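Long-range contact in 5-oxopent-3-ene-1,2,5-tricarboxylate decarboxylase (Exiguobacterium antarcticum B7, PDB 6IYM), which belongs to the fumarylacetoacetate hydrolase family of metal-dependent enzymes and binds a magnesium ion: residues L117-A128 / Y150-L161. Sequence-based numbering, arbitrary orientation.
With MG (magnesium ion), chain C.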
ATOM      1  N   LEU A 117      19.154   7.049  -9.574  1.00 49.63           N
ATOM      2  CA  LEU A 117      17.714   7.016  -9.974  1.00 49.02           C
ATOM      3  C   LEU A 117      17.127   8.419 -10.057  1.00 48.97           C
ATOM      4  O   LEU A 117      16.166   8.564 -10.832  1.00 51.77           O
ATOM      5  CB  LEU A 117      16.922   6.133  -9.000  1.00 48.07           C
ATOM      6  CG  LEU A 117      17.534   4.755  -8.734  1.00 53.34           C
ATOM      7  CD1 LEU A 117      16.592   3.864  -7.935  1.00 53.05           C
ATOM      8  CD2 LEU A 117      17.905   4.059 -10.038  1.00 59.07           C
ATOM      9  N   THR A 118      17.650   9.385  -9.280  1.00 48.24           N
ATOM     10  CA  THR A 118      17.068  10.748  -9.132  1.00 48.54           C
ATOM     11  C   THR A 118      18.151  11.832  -9.181  1.00 43.94           C
ATOM     12  O   THR A 118      19.208  11.628  -8.537  1.00 43.83           O
ATOM     13  CB  THR A 118      16.393  11.002  -7.770  1.00 47.56           C
ATOM     14  OG1 THR A 118      15.992   9.803  -7.117  1.00 65.37           O
ATOM     15  CG2 THR A 118      15.200  11.912  -7.929  1.00 46.42           C
ATOM     16  N   GLN A 119      17.867  12.951  -9.856  1.00 48.68           N
ATOM     17  CA  GLN A 119      18.601  14.234  -9.652  1.00 56.72           C
ATOM     18  C   GLN A 119      17.607  15.344  -9.289  1.00 55.70           C
ATOM     19  O   GLN A 119      18.001  16.500  -9.363  1.00 53.46           O
ATOM     20  CB  GLN A 119      19.434  14.610 -10.885  1.00 59.03           C
ATOM     21  CG  GLN A 119      20.505  13.587 -11.248  1.00 57.84           C
ATOM     22  CD  GLN A 119      21.604  13.470 -10.224  1.00 57.15           C
ATOM     23  OE1 GLN A 119      21.982  12.372  -9.805  1.00 61.39           O
ATOM     24  NE2 GLN A 119      22.142  14.608  -9.824  1.00 57.65           N
ATOM     25  N   GLN A 120      16.362  15.002  -8.924  1.00 54.26           N
ATOM     26  CA  GLN A 120      15.353  15.971  -8.420  1.00 44.30           C
ATOM     27  C   GLN A 120      14.731  15.450  -7.117  1.00 43.24           C
ATOM     28  O   GLN A 120      13.510  15.418  -7.010  1.00 43.98           O
ATOM     29  CB  GLN A 120      14.338  16.260  -9.514  1.00 46.98           C
ATOM     30  CG  GLN A 120      14.967  16.821 -10.794  1.00 48.49           C
ATOM     31  CD  GLN A 120      13.903  17.367 -11.707  1.00 51.17           C
ATOM     32  OE1 GLN A 120      12.794  16.837 -11.790  1.00 57.42           O
ATOM     33  NE2 GLN A 120      14.203  18.477 -12.349  1.00 53.87           N
ATOM     34  N   LEU A 121      15.556  15.052  -6.159  1.00 39.81           N
ATOM     35  CA  LEU A 121      15.092  14.617  -4.823  1.00 41.15           C
ATOM     36  C   LEU A 121      14.567  15.827  -4.034  1.00 44.66           C
ATOM     37  O   LEU A 121      15.273  16.875  -4.005  1.00 39.95           O
ATOM     38  CB  LEU A 121      16.250  13.975  -4.088  1.00 41.60           C
ATOM     39  CG  LEU A 121      15.860  13.364  -2.750  1.00 42.74           C
ATOM     40  CD1 LEU A 121      14.833  12.263  -2.959  1.00 45.97           C
ATOM     41  CD2 LEU A 121      17.091  12.841  -2.050  1.00 42.04           C
ATOM     42  N   ASP A 122      13.383  15.702  -3.424  1.00 37.35           N
ATOM     43  CA  ASP A 122      12.680  16.839  -2.778  1.00 38.87           C
ATOM     44  C   ASP A 122      12.075  16.375  -1.465  1.00 42.28           C
ATOM     45  O   ASP A 122      11.909  15.143  -1.320  1.00 43.75           O
ATOM     46  CB  ASP A 122      11.615  17.434  -3.706  1.00 39.66           C
ATOM     47  CG  ASP A 122      11.276  18.898  -3.460  1.00 42.17           C
ATOM     48  OD1 ASP A 122      11.834  19.487  -2.506  1.00 46.91           O
ATOM     49  OD2 ASP A 122      10.384  19.420  -4.171  1.00 44.88           O
ATOM     50  N   TYR A 123      11.786  17.344  -0.576  1.00 36.99           N
ATOM     51  CA  TYR A 123      11.156  17.174   0.750  1.00 37.04           C
ATOM     52  C   TYR A 123       9.665  17.568   0.670  1.00 38.69           C
ATOM     53  O   TYR A 123       9.230  18.356  -0.215  1.00 40.00           O
ATOM     54  CB  TYR A 123      11.877  18.012   1.813  1.00 37.13           C
ATOM     55  CG  TYR A 123      12.013  19.464   1.424  1.00 39.02           C
ATOM     56  CD1 TYR A 123      11.031  20.389   1.712  1.00 40.88           C
ATOM     57  CD2 TYR A 123      13.089  19.893   0.666  1.00 42.31           C
ATOM     58  CE1 TYR A 123      11.142  21.711   1.308  1.00 39.67           C
ATOM     59  CE2 TYR A 123      13.211  21.207   0.242  1.00 40.83           C
ATOM     60  CZ  TYR A 123      12.223  22.120   0.550  1.00 39.87           C
ATOM     61  OH  TYR A 123      12.330  23.406   0.093  1.00 46.04           O
ATOM     62  N   GLU A 124       8.885  17.086   1.632  1.00 39.45           N
ATOM     63  CA  GLU A 124       7.496  17.566   1.906  1.00 40.71           C
ATOM     64  C   GLU A 124       7.182  17.256   3.369  1.00 36.99           C
ATOM     65  O   GLU A 124       7.022  16.076   3.696  1.00 40.61           O
ATOM     66  CB  GLU A 124       6.439  16.877   1.034  1.00 39.54           C
ATOM     67  CG  GLU A 124       6.488  17.227  -0.443  1.00 43.81           C
ATOM     68  CD  GLU A 124       5.300  16.769  -1.296  1.00 46.40           C
ATOM     69  OE1 GLU A 124       5.299  17.095  -2.487  1.00 50.29           O
ATOM     70  OE2 GLU A 124       4.416  16.039  -0.786  1.00 44.59           O
ATOM     71  N   GLY A 125       7.114  18.282   4.210  1.00 33.98           N
ATOM     72  CA  GLY A 125       6.778  18.117   5.634  1.00 33.78           C
ATOM     73  C   GLY A 125       5.292  18.008   5.805  1.00 31.55           C
ATOM     74  O   GLY A 125       4.572  18.786   5.132  1.00 36.67           O
ATOM     75  N   GLU A 126       4.812  17.057   6.607  1.00 37.08           N
ATOM     76  CA  GLU A 126       3.346  16.732   6.618  1.00 35.73           C
ATOM     77  C   GLU A 126       2.851  16.259   7.992  1.00 34.43           C
ATOM     78  O   GLU A 126       3.584  15.516   8.705  1.00 36.19           O
ATOM     79  CB  GLU A 126       3.044  15.682   5.552  1.00 35.33           C
ATOM     80  CG  GLU A 126       3.392  16.100   4.131  1.00 39.50           C
ATOM     81  CD  GLU A 126       2.717  15.332   2.983  1.00 44.61           C
ATOM     82  OE1 GLU A 126       1.742  14.571   3.250  1.00 43.86           O
ATOM     83  OE2 GLU A 126       3.122  15.553   1.799  1.00 43.67           O
ATOM     84  N   LEU A 127       1.631  16.667   8.345  1.00 33.62           N
ATOM     85  CA  LEU A 127       0.887  16.128   9.507  1.00 35.63           C
ATOM     86  C   LEU A 127       0.333  14.760   9.115  1.00 38.67           C
ATOM     87  O   LEU A 127      -0.315  14.663   8.066  1.00 40.46           O
ATOM     88  CB  LEU A 127      -0.249  17.082   9.868  1.00 40.55           C
ATOM     89  CG  LEU A 127      -1.214  16.583  10.941  1.00 38.29           C
ATOM     90  CD1 LEU A 127      -0.493  16.370  12.254  1.00 38.79           C
ATOM     91  CD2 LEU A 127      -2.368  17.570  11.109  1.00 39.94           C
ATOM     92  N   ALA A 128       0.607  13.752   9.924  1.00 36.73           N
ATOM     93  CA  ALA A 128       0.152  12.370   9.712  1.00 37.61           C
ATOM     94  C   ALA A 128      -0.989  12.082  10.676  1.00 38.93           C
ATOM     95  O   ALA A 128      -0.780  12.279  11.874  1.00 42.03           O
ATOM     96  CB  ALA A 128       1.281  11.415   9.960  1.00 39.06           C
ATOM     97  N   TYR A 150      -1.682  11.641  16.076  1.00 40.36           N
ATOM     98  CA  TYR A 150      -1.010  12.382  14.984  1.00 44.47           C
ATOM     99  C   TYR A 150       0.508  12.292  15.153  1.00 38.84           C
ATOM    100  O   TYR A 150       1.004  12.193  16.296  1.00 39.38           O
ATOM    101  CB  TYR A 150      -1.456  13.841  14.960  1.00 41.63           C
ATOM    102  CG  TYR A 150      -2.939  14.095  14.943  1.00 40.21           C
ATOM    103  CD1 TYR A 150      -3.659  14.215  16.123  1.00 42.48           C
ATOM    104  CD2 TYR A 150      -3.614  14.271  13.749  1.00 39.35           C
ATOM    105  CE1 TYR A 150      -5.021  14.472  16.110  1.00 41.67           C
ATOM    106  CE2 TYR A 150      -4.975  14.534  13.720  1.00 44.07           C
ATOM    107  CZ  TYR A 150      -5.682  14.636  14.908  1.00 42.15           C
ATOM    108  OH  TYR A 150      -7.020  14.896  14.857  1.00 41.60           O
ATOM    109  N   SER A 151       1.211  12.330  14.020  1.00 38.39           N
ATOM    110  CA  SER A 151       2.695  12.296  13.938  1.00 37.08           C
ATOM    111  C   SER A 151       3.138  13.093  12.720  1.00 37.74           C
ATOM    112  O   SER A 151       2.316  13.819  12.121  1.00 37.06           O
ATOM    113  CB  SER A 151       3.171  10.851  13.907  1.00 42.68           C
ATOM    114  OG  SER A 151       4.553  10.741  14.194  1.00 42.36           O
ATOM    115  N   ILE A 152       4.414  12.990  12.381  1.00 42.09           N
ATOM    116  CA  ILE A 152       5.009  13.708  11.228  1.00 38.47           C
ATOM    117  C   ILE A 152       5.424  12.663  10.208  1.00 36.76           C
ATOM    118  O   ILE A 152       5.893  11.614  10.607  1.00 38.09           O
ATOM    119  CB  ILE A 152       6.187  14.588  11.665  1.00 42.62           C
ATOM    120  CG1 ILE A 152       5.873  15.315  12.975  1.00 40.81           C
ATOM    121  CG2 ILE A 152       6.577  15.534  10.544  1.00 43.18           C
ATOM    122  CD1 ILE A 152       7.007  16.165  13.523  1.00 43.05           C
ATOM    123  N   ILE A 153       5.192  12.968   8.942  1.00 36.37           N
ATOM    124  CA  ILE A 153       5.722  12.261   7.756  1.00 38.99           C
ATOM    125  C   ILE A 153       6.506  13.287   6.941  1.00 40.65           C
ATOM    126  O   ILE A 153       6.003  14.392   6.768  1.00 43.65           O
ATOM    127  CB  ILE A 153       4.567  11.646   6.947  1.00 41.38           C
ATOM    128  CG1 ILE A 153       3.977  10.457   7.694  1.00 40.13           C
ATOM    129  CG2 ILE A 153       5.007  11.267   5.549  1.00 44.57           C
ATOM    130  CD1 ILE A 153       4.819   9.249   7.595  1.00 41.96           C
ATOM    131  N   ASN A 154       7.689  12.907   6.463  1.00 40.89           N
ATOM    132  CA  ASN A 154       8.395  13.606   5.365  1.00 38.80           C
ATOM    133  C   ASN A 154       8.141  12.778   4.108  1.00 40.89           C
ATOM    134  O   ASN A 154       8.729  11.666   3.981  1.00 37.05           O
ATOM    135  CB  ASN A 154       9.878  13.818   5.677  1.00 39.16           C
ATOM    136  CG  ASN A 154      10.561  14.776   4.721  1.00 38.23           C
ATOM    137  OD1 ASN A 154      10.025  15.112   3.658  1.00 40.19           O
ATOM    138  ND2 ASN A 154      11.788  15.134   5.041  1.00 33.74           N
ATOM    139  N   ASP A 155       7.286  13.295   3.225  1.00 39.28           N
ATOM    140  CA  ASP A 155       6.901  12.621   1.959  1.00 36.58           C
ATOM    141  C   ASP A 155       8.033  12.904   0.987  1.00 33.78           C
ATOM    142  O   ASP A 155       7.842  13.712   0.074  1.00 37.39           O
ATOM    143  CB  ASP A 155       5.508  13.079   1.481  1.00 35.73           C
ATOM    144  CG  ASP A 155       5.042  12.568   0.113  1.00 35.27           C
ATOM    145  OD1 ASP A 155       5.674  11.651  -0.436  1.00 41.64           O
ATOM    146  OD2 ASP A 155       4.035  13.121  -0.426  1.00 41.50           O
ATOM    147  N   VAL A 156       9.184  12.290   1.198  1.00 37.47           N
ATOM    148  CA  VAL A 156      10.368  12.485   0.309  1.00 38.20           C
ATOM    149  C   VAL A 156       9.965  11.983  -1.090  1.00 42.41           C
ATOM    150  O   VAL A 156       9.270  10.950  -1.176  1.00 41.62           O
ATOM    151  CB  VAL A 156      11.633  11.780   0.842  1.00 37.08           C
ATOM    152  CG1 VAL A 156      12.793  11.905  -0.141  1.00 37.36           C
ATOM    153  CG2 VAL A 156      12.042  12.261   2.219  1.00 37.96           C
ATOM    154  N   THR A 157      10.363  12.706  -2.141  1.00 38.61           N
ATOM    155  CA  THR A 157       9.852  12.556  -3.516  1.00 41.84           C
ATOM    156  C   THR A 157      10.982  12.758  -4.537  1.00 47.78           C
ATOM    157  O   THR A 157      11.746  13.731  -4.400  1.00 43.92           O
ATOM    158  CB  THR A 157       8.744  13.581  -3.793  1.00 44.88           C
ATOM    159  OG1 THR A 157       7.677  13.503  -2.849  1.00 37.80           O
ATOM    160  CG2 THR A 157       8.188  13.447  -5.196  1.00 47.97           C
ATOM    161  N   ALA A 158      11.035  11.897  -5.558  1.00 45.44           N
ATOM    162  CA  ALA A 158      11.867  12.054  -6.765  1.00 45.87           C
ATOM    163  C   ALA A 158      10.989  12.709  -7.825  1.00 42.39           C
ATOM    164  O   ALA A 158      10.198  12.007  -8.456  1.00 45.96           O
ATOM    165  CB  ALA A 158      12.376  10.702  -7.227  1.00 51.38           C
ATOM    166  N   ARG A 159      11.116  14.014  -8.008  1.00 43.84           N
ATOM    167  CA  ARG A 159      10.244  14.807  -8.919  1.00 42.32           C
ATOM    168  C   ARG A 159      10.339  14.281 -10.366  1.00 45.84           C
ATOM    169  O   ARG A 159       9.312  14.366 -11.091  1.00 48.50           O
ATOM    170  CB  ARG A 159      10.606  16.289  -8.822  1.00 45.14           C
ATOM    171  CG  ARG A 159      10.438  16.875  -7.429  1.00 44.58           C
ATOM    172  CD  ARG A 159       8.989  16.866  -6.998  1.00 45.64           C
ATOM    173  NE  ARG A 159       8.800  17.438  -5.672  1.00 47.23           N
ATOM    174  CZ  ARG A 159       7.654  17.414  -4.980  1.00 47.97           C
ATOM    175  NH1 ARG A 159       6.577  16.837  -5.488  1.00 47.81           N
ATOM    176  NH2 ARG A 159       7.589  17.970  -3.780  1.00 45.96           N
ATOM    177  N   ASP A 160      11.479  13.718 -10.769  1.00 41.41           N
ATOM    178  CA  ASP A 160      11.703  13.220 -12.154  1.00 46.53           C
ATOM    179  C   ASP A 160      11.028  11.837 -12.298  1.00 47.68           C
ATOM    180  O   ASP A 160      10.395  11.593 -13.342  1.00 49.10           O
ATOM    181  CB  ASP A 160      13.194  13.291 -12.542  1.00 43.68           C
ATOM    182  CG  ASP A 160      14.153  12.781 -11.483  1.00 51.89           C
ATOM    183  OD1 ASP A 160      13.672  12.273 -10.427  1.00 52.01           O
ATOM    184  OD2 ASP A 160      15.370  12.835 -11.728  1.00 49.94           O
ATOM    185  N   LEU A 161      11.070  10.992 -11.269  1.00 48.11           N
ATOM    186  CA  LEU A 161      10.419   9.655 -11.282  1.00 50.30           C
ATOM    187  C   LEU A 161       8.890   9.827 -11.283  1.00 53.84           C
ATOM    188  O   LEU A 161       8.168   8.968 -11.889  1.00 44.19           O
ATOM    189  CB  LEU A 161      10.913   8.847 -10.077  1.00 48.23           C
ATOM    190  CG  LEU A 161      12.264   8.166 -10.246  1.00 48.45           C
ATOM    191  CD1 LEU A 161      13.300   9.119 -10.783  1.00 57.51           C
ATOM    192  CD2 LEU A 161      12.730   7.568  -8.935  1.00 50.14           C
TER
HETATM  193 MG    MG C 301       2.948  14.873  -0.050  1.00 47.35          MG
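R159 turns the edge of its guanidinium group to D122 OD2 and E124 OE1. Its chain bends at chi2 (-65°), which brings NE and NH2 back along the strand pair. D122 OD2 takes both nitrogens, with R159 NE at 2.9 Å. The D122 carboxylate and the guanidinium planes are 71° apart. H247 N also donates to D122 OD2. R159 NH2 reaches on to E124 OE1 at 2.8 Å and meets it on the anti side. The other oxygen, E124 OE2, binds the magnesium ion at 2.0 Å. E126 OE2 and D155 OD2 complete the protein ligands. G240 is a further polar partner of E126. The E124 and D155 side chains run side by side with carboxylate planes 82° apart. K99 forms a salt bridge with D155 OD1, and K172 hydrogen-bonds D155 OD2.

A128-S151, E126-I153 and D122-T157 are antiparallel hydrogen-bonded pairs. Regular strand pairing is interrupted at Y123-E124 and D155-V156. N154 OD1 accepts E124 N at 3.0 Å, and D155 N donates to E124 O. D155 centres an inverse gamma turn here. L121 CD1 meets V156 CG1 at 3.5 Å, tighter than usual contact. R159 is thus in the second shell, placed to hold the E124 carboxylate in position, and its charge probably offsets part of the acidic cluster at the metal.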